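Local coordinates for protein ribonucleoside-diphosphate reductase subunit beta (Streptococcus sanguinis, PDB 4N83) that probably supplies precursors for DNA synthesis, as the dimetal-binding small subunit of a class Ib ribonucleotide reductase that converts ribonucleotides to deoxyribonucleotides, at residues A[158-163]-A[252-257]; A[15-21]-A[197-201]; A[76-80]-A[146-150]. Residues are numbered along the deposited sequence.

Contact 1 (A[158-163]-A[252-257]); sequences TFLFYS and FLRYNA
This is a buried, mostly apolar helix-to-helix contact in the ferritin-like all-helical fold of the reductase small subunit. It joins the break between helices 148-160 and 162-173 to one turn of helix 246-263. The break follows Glu157, a manganese ligand. A wider pi-type turn runs through 158-160, with Phe159 at phi/psi -125/-66. Residues 252-257 are regular alpha helix. The segments run in opposite directions: Phe159 CA is 4.9 Å from Ala257 CA, and Ser163 CA is 6.3 Å from Leu253 CA. The Phe159 ring (chi1 148°) lies against Leu253 and Ala257, with its edge, at CE1, 3.3 Å from Leu253 O. Phe159 CD1 is 3.6 Å from Ala257 CB, and Phe159 CE1 is 3.9 Å from Leu253 CD2. Leu253 (mt) extends toward the break, with CD2 4.1 Å from Leu160 CA and 3.9 Å from Ser163 CB. Ser163 is in the p rotamer; its hydroxyl hydrogen-bonds Glu232 of helix 211-240. Tyr162 (m) points its CA-to-CB bond toward helix 246-263. Phe252 (t) meets it obliquely, ring centroids 5.9 Å apart and planes at 69°; Tyr162 CB is 3.7 Å from Phe252 CE2. Asn256 (m) lays its amide over one face of the Tyr162 ring, with Asn256 ND2 3.3 Å from Tyr162 CG.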
loop_
_atom_site.group_PDB
_atom_site.type_symbol
_atom_site.label_atom_id
_atom_site.label_comp_id
_atom_site.label_asym_id
_atom_site.label_seq_id
_atom_site.Cartn_x
_atom_site.Cartn_y
_atom_site.Cartn_z
ATOM N N THR A 158 -0.194 3.344 18.982
ATOM C CA THR A 158 -0.909 2.601 20.029
ATOM C C THR A 158 -1.046 3.394 21.336
ATOM O O THR A 158 -1.899 3.072 22.165
ATOM C CB THR A 158 -0.214 1.258 20.352
ATOM O OG1 THR A 158 0.343 0.695 19.157
ATOM C CG2 THR A 158 -1.195 0.266 20.972
ATOM N N PHE A 159 -0.219 4.427 21.513
ATOM C CA PHE A 159 -0.122 5.141 22.791
ATOM C C PHE A 159 -0.349 6.653 22.652
ATOM O O PHE A 159 -1.339 7.178 23.166
ATOM C CB PHE A 159 1.230 4.814 23.459
ATOM C CG PHE A 159 1.809 5.932 24.288
ATOM C CD1 PHE A 159 1.152 6.398 25.420
ATOM C CD2 PHE A 159 3.030 6.503 23.945
ATOM C CE1 PHE A 159 1.691 7.422 26.180
ATOM C CE2 PHE A 159 3.573 7.525 24.704
ATOM C CZ PHE A 159 2.903 7.985 25.823
ATOM N N LEU A 160 0.554 7.344 21.959
ATOM C CA LEU A 160 0.516 8.813 21.890
ATOM C C LEU A 160 -0.393 9.371 20.786
ATOM O O LEU A 160 -0.562 10.588 20.677
ATOM C CB LEU A 160 1.936 9.392 21.787
ATOM C CG LEU A 160 2.812 9.037 20.577
ATOM C CD1 LEU A 160 2.587 9.998 19.416
ATOM C CD2 LEU A 160 4.282 9.017 20.976
ATOM N N PHE A 161 -0.969 8.488 19.972
ATOM C CA PHE A 161 -2.057 8.865 19.059
ATOM C C PHE A 161 -3.345 9.140 19.844
ATOM O O PHE A 161 -4.185 9.931 19.414
ATOM C CB PHE A 161 -2.318 7.758 18.023
ATOM C CG PHE A 161 -1.866 8.096 16.623
ATOM C CD1 PHE A 161 -2.770 8.089 15.568
ATOM C CD2 PHE A 161 -0.539 8.407 16.356
ATOM C CE1 PHE A 161 -2.362 8.389 14.280
ATOM C CE2 PHE A 161 -0.126 8.708 15.070
ATOM C CZ PHE A 161 -1.039 8.701 14.030
ATOM N N TYR A 162 -3.486 8.487 20.997
ATOM C CA TYR A 162 -4.726 8.526 21.774
ATOM C C TYR A 162 -4.944 9.824 22.556
ATOM O O TYR A 162 -6.033 10.048 23.085
ATOM C CB TYR A 162 -4.804 7.314 22.707
ATOM C CG TYR A 162 -5.088 6.027 21.967
ATOM C CD1 TYR A 162 -4.076 5.353 21.288
ATOM C CD2 TYR A 162 -6.372 5.490 21.930
ATOM C CE1 TYR A 162 -4.335 4.180 20.602
ATOM C CE2 TYR A 162 -6.637 4.314 21.247
ATOM C CZ TYR A 162 -5.614 3.664 20.586
ATOM O OH TYR A 162 -5.870 2.497 19.906
ATOM N N SER A 163 -3.917 10.670 22.633
ATOM C CA SER A 163 -4.085 12.039 23.123
ATOM C C SER A 163 -5.083 12.783 22.236
ATOM O O SER A 163 -5.870 13.599 22.719
ATOM C CB SER A 163 -2.748 12.784 23.130
ATOM O OG SER A 163 -2.151 12.777 21.843
ATOM N N PHE A 252 -5.726 8.833 30.258
ATOM C CA PHE A 252 -5.916 8.050 29.036
ATOM C C PHE A 252 -4.576 7.687 28.388
ATOM O O PHE A 252 -4.435 6.606 27.812
ATOM C CB PHE A 252 -6.795 8.842 28.055
ATOM C CG PHE A 252 -7.407 8.014 26.952
ATOM C CD1 PHE A 252 -8.111 6.848 27.235
ATOM C CD2 PHE A 252 -7.320 8.430 25.628
ATOM C CE1 PHE A 252 -8.685 6.099 26.218
ATOM C CE2 PHE A 252 -7.897 7.689 24.609
ATOM C CZ PHE A 252 -8.581 6.523 24.904
ATOM N N LEU A 253 -3.600 8.589 28.488
ATOM C CA LEU A 253 -2.259 8.363 27.932
ATOM C C LEU A 253 -1.485 7.282 28.686
ATOM O O LEU A 253 -0.808 6.457 28.072
ATOM C CB LEU A 253 -1.448 9.666 27.920
ATOM C CG LEU A 253 -1.722 10.614 26.748
ATOM C CD1 LEU A 253 -1.143 11.994 27.025
ATOM C CD2 LEU A 253 -1.162 10.039 25.453
ATOM N N ARG A 254 -1.578 7.299 30.013
ATOM C CA ARG A 254 -0.946 6.276 30.847
ATOM C C ARG A 254 -1.573 4.898 30.618
ATOM O O ARG A 254 -0.887 3.877 30.689
ATOM C CB ARG A 254 -1.041 6.651 32.330
ATOM C CG ARG A 254 -0.127 7.796 32.742
ATOM C CD ARG A 254 -0.226 8.082 34.234
ATOM N NE ARG A 254 -1.455 8.800 34.578
ATOM C CZ ARG A 254 -1.584 10.127 34.641
ATOM N NH1 ARG A 254 -0.560 10.936 34.385
ATOM N NH2 ARG A 254 -2.760 10.654 34.966
ATOM N N TYR A 255 -2.876 4.885 30.341
ATOM C CA TYR A 255 -3.619 3.647 30.105
ATOM C C TYR A 255 -3.181 2.956 28.812
ATOM O O TYR A 255 -2.847 1.771 28.820
ATOM C CB TYR A 255 -5.127 3.936 30.075
ATOM C CG TYR A 255 -5.984 2.772 29.623
ATOM C CD1 TYR A 255 -5.955 1.556 30.300
ATOM C CD2 TYR A 255 -6.832 2.892 28.525
ATOM C CE1 TYR A 255 -6.739 0.490 29.891
ATOM C CE2 TYR A 255 -7.621 1.832 28.109
ATOM C CZ TYR A 255 -7.571 0.633 28.796
ATOM O OH TYR A 255 -8.352 -0.421 28.385
ATOM N N ASN A 256 -3.180 3.703 27.710
ATOM C CA ASN A 256 -2.803 3.157 26.402
ATOM C C ASN A 256 -1.302 2.903 26.237
ATOM O O ASN A 256 -0.895 2.173 25.332
ATOM C CB ASN A 256 -3.300 4.072 25.278
ATOM C CG ASN A 256 -4.798 3.971 25.067
ATOM O OD1 ASN A 256 -5.337 2.877 24.900
ATOM N ND2 ASN A 256 -5.478 5.110 25.064
ATOM N N ALA A 257 -0.486 3.506 27.101
ATOM C CA ALA A 257 0.953 3.234 27.127
ATOM C C ALA A 257 1.224 1.771 27.470
ATOM O O ALA A 257 2.185 1.176 26.980
ATOM C CB ALA A 257 1.646 4.147 28.129
#

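Contact 2 (A[15-21]-A[197-201]); sequences DVIDKST and YIGYK
Tyr200 lays one face of its ring against the end of Ile17. Ile17 CD1 sits 3.8 Å from the centroid of the Tyr200 ring, 15° off the normal, which makes a CH-pi contact. A second one forms a turn away, where Thr21 CG2 lies 3.8 Å from the centroid of the Tyr197 ring, 24° off the normal. Both tyrosines are t, which sends their rings across to the other segment. Asp15 precedes the helix in an extended conformation (-115/118), and 16-21 is helical. Residues 197-201 are helical throughout. The two short helical segments are almost antiparallel, at 173°, with axes 11.7 Å apart. This wide spacing is filled by long side chains. Thr21 and Tyr197 are the closest pair, CA to CA 7.1 Å.

Polar groups close one side of the contact. Tyr197 OH donates to Asp18 OD1 at 2.8 Å, and Tyr200 OH donates to Asp15 OD2 at 3.2 Å. Lys201 NZ forms a salt bridge to Asp15 OD2 at 3.0 Å and a long one to Asp18 OD1 at 3.8 Å. The three charged residues make a salt-bridge network. The other oxygen of Asp18, OD2, is hydrogen-bonded to the Thr83 hydroxyl. Thr21 OG1 turns back to Ile17 O at 2.6 Å.

The contact joins helix 16-27 to helix 178-206 of the ferritin-like fold, which carries the manganese ligands Glu191 and His194. Helix 84-111 packs against both, touching Thr21 and Tyr197 through Val89, while helix 148-160 lies against Ile198 and Lys201.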
loop_
_atom_site.group_PDB
_atom_site.type_symbol
_atom_site.label_atom_id
_atom_site.label_comp_id
_atom_site.label_asym_id
_atom_site.label_seq_id
_atom_site.Cartn_x
_atom_site.Cartn_y
_atom_site.Cartn_z
ATOM N N ASP A 15 5.340 -18.061 8.206
ATOM C CA ASP A 15 4.734 -17.673 9.481
ATOM C C ASP A 15 3.216 -17.544 9.323
ATOM O O ASP A 15 2.732 -16.708 8.558
ATOM C CB ASP A 15 5.334 -16.349 9.964
ATOM C CG ASP A 15 5.058 -16.074 11.435
ATOM O OD1 ASP A 15 4.228 -16.780 12.051
ATOM O OD2 ASP A 15 5.683 -15.138 11.978
ATOM N N VAL A 16 2.477 -18.366 10.067
ATOM C CA VAL A 16 1.011 -18.440 9.953
ATOM C C VAL A 16 0.257 -17.145 10.293
ATOM O O VAL A 16 -0.896 -16.980 9.890
ATOM C CB VAL A 16 0.428 -19.587 10.815
ATOM C CG1 VAL A 16 0.848 -20.937 10.254
ATOM C CG2 VAL A 16 0.848 -19.456 12.275
ATOM N N ILE A 17 0.892 -16.241 11.039
ATOM C CA ILE A 17 0.268 -14.959 11.392
ATOM C C ILE A 17 0.287 -13.976 10.211
ATOM O O ILE A 17 -0.484 -13.013 10.190
ATOM C CB ILE A 17 0.897 -14.358 12.677
ATOM C CG1 ILE A 17 0.461 -15.198 13.884
ATOM C CG2 ILE A 17 0.488 -12.900 12.874
ATOM C CD1 ILE A 17 1.019 -14.751 15.217
ATOM N N ASP A 18 1.142 -14.228 9.222
ATOM C CA ASP A 18 1.125 -13.449 7.982
ATOM C C ASP A 18 -0.219 -13.633 7.279
ATOM O O ASP A 18 -0.842 -12.658 6.850
ATOM C CB ASP A 18 2.256 -13.875 7.039
ATOM C CG ASP A 18 3.640 -13.666 7.635
ATOM O OD1 ASP A 18 3.809 -12.758 8.479
ATOM O OD2 ASP A 18 4.564 -14.411 7.241
ATOM N N LYS A 19 -0.646 -14.891 7.162
ATOM C CA LYS A 19 -1.970 -15.237 6.635
ATOM C C LYS A 19 -3.069 -14.413 7.293
ATOM O O LYS A 19 -3.796 -13.681 6.620
ATOM C CB LYS A 19 -2.282 -16.722 6.867
ATOM C CG LYS A 19 -1.841 -17.663 5.762
ATOM C CD LYS A 19 -2.339 -19.075 6.043
ATOM C CE LYS A 19 -2.551 -19.884 4.772
ATOM N NZ LYS A 19 -3.578 -20.943 4.973
ATOM N N SER A 20 -3.174 -14.539 8.614
ATOM C CA SER A 20 -4.278 -13.950 9.367
ATOM C C SER A 20 -4.250 -12.422 9.386
ATOM O O SER A 20 -5.301 -11.784 9.326
ATOM C CB SER A 20 -4.297 -14.490 10.801
ATOM O OG SER A 20 -3.044 -14.314 11.434
ATOM N N THR A 21 -3.056 -11.842 9.470
ATOM C CA THR A 21 -2.915 -10.383 9.514
ATOM C C THR A 21 -3.274 -9.745 8.174
ATOM O O THR A 21 -3.857 -8.662 8.135
ATOM C CB THR A 21 -1.494 -9.952 9.915
ATOM O OG1 THR A 21 -1.078 -10.678 11.078
ATOM C CG2 THR A 21 -1.458 -8.454 10.212
ATOM N N TYR A 197 0.594 -6.670 15.280
ATOM C CA TYR A 197 1.422 -7.335 14.278
ATOM C C TYR A 197 2.872 -6.875 14.338
ATOM O O TYR A 197 3.786 -7.701 14.336
ATOM C CB TYR A 197 0.873 -7.096 12.872
ATOM C CG TYR A 197 1.622 -7.858 11.798
ATOM C CD1 TYR A 197 1.686 -9.250 11.825
ATOM C CD2 TYR A 197 2.255 -7.194 10.749
ATOM C CE1 TYR A 197 2.362 -9.956 10.845
ATOM C CE2 TYR A 197 2.934 -7.893 9.764
ATOM C CZ TYR A 197 2.984 -9.275 9.815
ATOM O OH TYR A 197 3.657 -9.979 8.840
ATOM N N ILE A 198 3.077 -5.560 14.376
ATOM C CA ILE A 198 4.422 -4.994 14.495
ATOM C C ILE A 198 5.040 -5.408 15.832
ATOM O O ILE A 198 6.223 -5.747 15.898
ATOM C CB ILE A 198 4.419 -3.452 14.361
ATOM C CG1 ILE A 198 4.017 -3.041 12.939
ATOM C CG2 ILE A 198 5.793 -2.877 14.692
ATOM C CD1 ILE A 198 3.687 -1.570 12.782
ATOM N N GLY A 199 4.227 -5.390 16.888
ATOM C CA GLY A 199 4.660 -5.823 18.215
ATOM C C GLY A 199 4.964 -7.310 18.323
ATOM O O GLY A 199 5.760 -7.721 19.167
ATOM N N TYR A 200 4.323 -8.121 17.483
ATOM C CA TYR A 200 4.588 -9.561 17.451
ATOM C C TYR A 200 5.934 -9.864 16.797
ATOM O O TYR A 200 6.726 -10.641 17.330
ATOM C CB TYR A 200 3.477 -10.313 16.713
ATOM C CG TYR A 200 3.893 -11.697 16.272
ATOM C CD1 TYR A 200 4.186 -12.686 17.205
ATOM C CD2 TYR A 200 4.013 -12.014 14.923
ATOM C CE1 TYR A 200 4.576 -13.953 16.809
ATOM C CE2 TYR A 200 4.402 -13.279 14.515
ATOM C CZ TYR A 200 4.681 -14.245 15.462
ATOM O OH TYR A 200 5.068 -15.505 15.065
ATOM N N LYS A 201 6.175 -9.258 15.636
ATOM C CA LYS A 201 7.442 -9.422 14.915
ATOM C C LYS A 201 8.625 -8.865 15.709
ATOM O O LYS A 201 9.765 -9.285 15.512
ATOM C CB LYS A 201 7.370 -8.750 13.537
ATOM C CG LYS A 201 6.507 -9.492 12.526
ATOM C CD LYS A 201 7.225 -10.715 11.972
ATOM C CE LYS A 201 6.323 -11.551 11.078
ATOM N NZ LYS A 201 6.979 -12.819 10.649
#

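Contact 3 (A[76-80]-A[146-150]); sequences ALRKD and ALEKK
Asp80 and Lys149 form the centre of this contact, a salt bridge near the ends of two helices in the ferritin-like bundle. Helix 49-78 is finishing at 76-80, and helix 148-160 is starting at 146-150, with Leu147 as its N-cap residue. The nearest CA pairs are Asp80-Ala146 at 6.0 Å and Leu77-Lys149 at 6.8 Å. Asp80 has left the helix (-108/54), and its CA-to-CB bond points toward the other segment. Ala146 CB packs 3.4 Å from Asp80 OD1. Lys149 (m, t, m, t) runs past Ala76, with Lys149 CD 4.0 Å from Ala76 CB. Leu77 (mt) makes the apolar part: its CD2 is 3.9 Å from Lys150 CG and 3.7 Å from Lys149 O. Tyr141 of helix 128-143 flanks Ala76 and Lys149. Arg78, next to Leu77 in the chain, takes no part across the segments and makes a salt bridge to Asp75 of the second subunit. Lys149 NZ hydrogen-bonds Asp80 OD2 at 2.7 Å.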
loop_
_atom_site.group_PDB
_atom_site.type_symbol
_atom_site.label_atom_id
_atom_site.label_comp_id
_atom_site.label_asym_id
_atom_site.label_seq_id
_atom_site.Cartn_x
_atom_site.Cartn_y
_atom_site.Cartn_z
ATOM N N ALA A 76 10.512 2.451 6.289
ATOM C CA ALA A 76 11.606 2.010 7.152
ATOM C C ALA A 76 11.384 0.587 7.666
ATOM O O ALA A 76 12.304 -0.231 7.662
ATOM C CB ALA A 76 11.770 2.969 8.321
ATOM N N LEU A 77 10.158 0.302 8.101
ATOM C CA LEU A 77 9.799 -1.015 8.630
ATOM C C LEU A 77 9.882 -2.129 7.582
ATOM O O LEU A 77 10.141 -3.283 7.923
ATOM C CB LEU A 77 8.388 -0.979 9.228
ATOM C CG LEU A 77 8.208 -0.108 10.476
ATOM C CD1 LEU A 77 6.735 0.188 10.730
ATOM C CD2 LEU A 77 8.837 -0.769 11.695
ATOM N N ARG A 78 9.660 -1.780 6.316
ATOM C CA ARG A 78 9.674 -2.758 5.220
ATOM C C ARG A 78 11.049 -3.383 4.980
ATOM O O ARG A 78 11.146 -4.584 4.721
ATOM C CB ARG A 78 9.161 -2.117 3.920
ATOM C CG ARG A 78 9.498 -2.889 2.647
ATOM C CD ARG A 78 8.620 -2.500 1.465
ATOM N NE ARG A 78 8.347 -1.064 1.421
ATOM C CZ ARG A 78 7.230 -0.475 1.853
ATOM N NH1 ARG A 78 6.227 -1.178 2.377
ATOM N NH2 ARG A 78 7.117 0.842 1.757
ATOM N N LYS A 79 12.103 -2.575 5.064
ATOM C CA LYS A 79 13.462 -3.047 4.771
ATOM C C LYS A 79 13.990 -4.084 5.771
ATOM O O LYS A 79 14.979 -4.761 5.493
ATOM C CB LYS A 79 14.433 -1.862 4.683
ATOM C CG LYS A 79 14.200 -0.969 3.472
ATOM C CD LYS A 79 15.042 0.297 3.523
ATOM C CE LYS A 79 16.514 0.016 3.265
ATOM N NZ LYS A 79 17.324 1.263 3.301
ATOM N N ASP A 80 13.331 -4.206 6.923
ATOM C CA ASP A 80 13.706 -5.185 7.943
ATOM C C ASP A 80 12.671 -6.306 8.002
ATOM O O ASP A 80 12.122 -6.616 9.061
ATOM C CB ASP A 80 13.836 -4.488 9.294
ATOM C CG ASP A 80 14.660 -3.223 9.207
ATOM O OD1 ASP A 80 15.867 -3.318 8.907
ATOM O OD2 ASP A 80 14.098 -2.132 9.427
ATOM N N ALA A 146 16.895 -2.253 13.391
ATOM C CA ALA A 146 15.702 -3.079 13.191
ATOM C C ALA A 146 15.197 -3.699 14.494
ATOM O O ALA A 146 15.505 -4.852 14.806
ATOM C CB ALA A 146 15.989 -4.170 12.170
ATOM N N LEU A 147 14.395 -2.924 15.224
ATOM C CA LEU A 147 13.849 -3.296 16.540
ATOM C C LEU A 147 13.427 -2.013 17.246
ATOM O O LEU A 147 12.362 -1.946 17.859
ATOM C CB LEU A 147 14.869 -4.052 17.415
ATOM C CG LEU A 147 14.350 -5.233 18.245
ATOM C CD1 LEU A 147 13.548 -6.223 17.411
ATOM C CD2 LEU A 147 15.511 -5.941 18.926
ATOM N N GLU A 148 14.289 -1.002 17.150
ATOM C CA GLU A 148 14.008 0.338 17.660
ATOM C C GLU A 148 12.925 1.033 16.831
ATOM O O GLU A 148 12.122 1.801 17.365
ATOM C CB GLU A 148 15.290 1.181 17.652
ATOM C CG GLU A 148 16.388 0.660 18.571
ATOM C CD GLU A 148 17.734 1.317 18.324
ATOM O OE1 GLU A 148 17.767 2.451 17.800
ATOM O OE2 GLU A 148 18.764 0.697 18.659
ATOM N N LYS A 149 12.912 0.759 15.528
ATOM C CA LYS A 149 11.901 1.309 14.622
ATOM C C LYS A 149 10.522 0.691 14.860
ATOM O O LYS A 149 9.502 1.351 14.667
ATOM C CB LYS A 149 12.327 1.111 13.165
ATOM C CG LYS A 149 13.566 1.908 12.790
ATOM C CD LYS A 149 14.033 1.622 11.371
ATOM C CE LYS A 149 14.777 0.301 11.283
ATOM N NZ LYS A 149 15.465 0.131 9.972
ATOM N N LYS A 150 10.499 -0.575 15.275
ATOM C CA LYS A 150 9.250 -1.255 15.621
ATOM C C LYS A 150 8.656 -0.728 16.929
ATOM O O LYS A 150 7.437 -0.638 17.065
ATOM C CB LYS A 150 9.466 -2.768 15.716
ATOM C CG LYS A 150 9.750 -3.429 14.376
ATOM C CD LYS A 150 9.889 -4.938 14.510
ATOM C CE LYS A 150 9.885 -5.628 13.153
ATOM N NZ LYS A 150 11.075 -5.283 12.326
#

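Contact 1 is fully buried and lies nearest the centre of the chain, about 9 Å from centre to centre. Its packing is aromatic and aliphatic, with one amide laid on a tyrosine ring, and it has no salt bridge between its segments. Contacts 2 and 3 are partly buried, about 18 and 17 Å out, and both add salt bridges to apolar packing. Helix 148-160 is shared by contacts 1 and 3: its start serves contact 3, its end contact 1. These two are about 22 Å apart between centres and do not touch. Contacts 2 and 3 do touch. Ile198 CG2 packs 3.7 Å from Lys150 O, and Ile198 CD1 is 4.1 Å from Leu77 CD1. Along the chain, contact 3 is nested within the loop closed by contact 2.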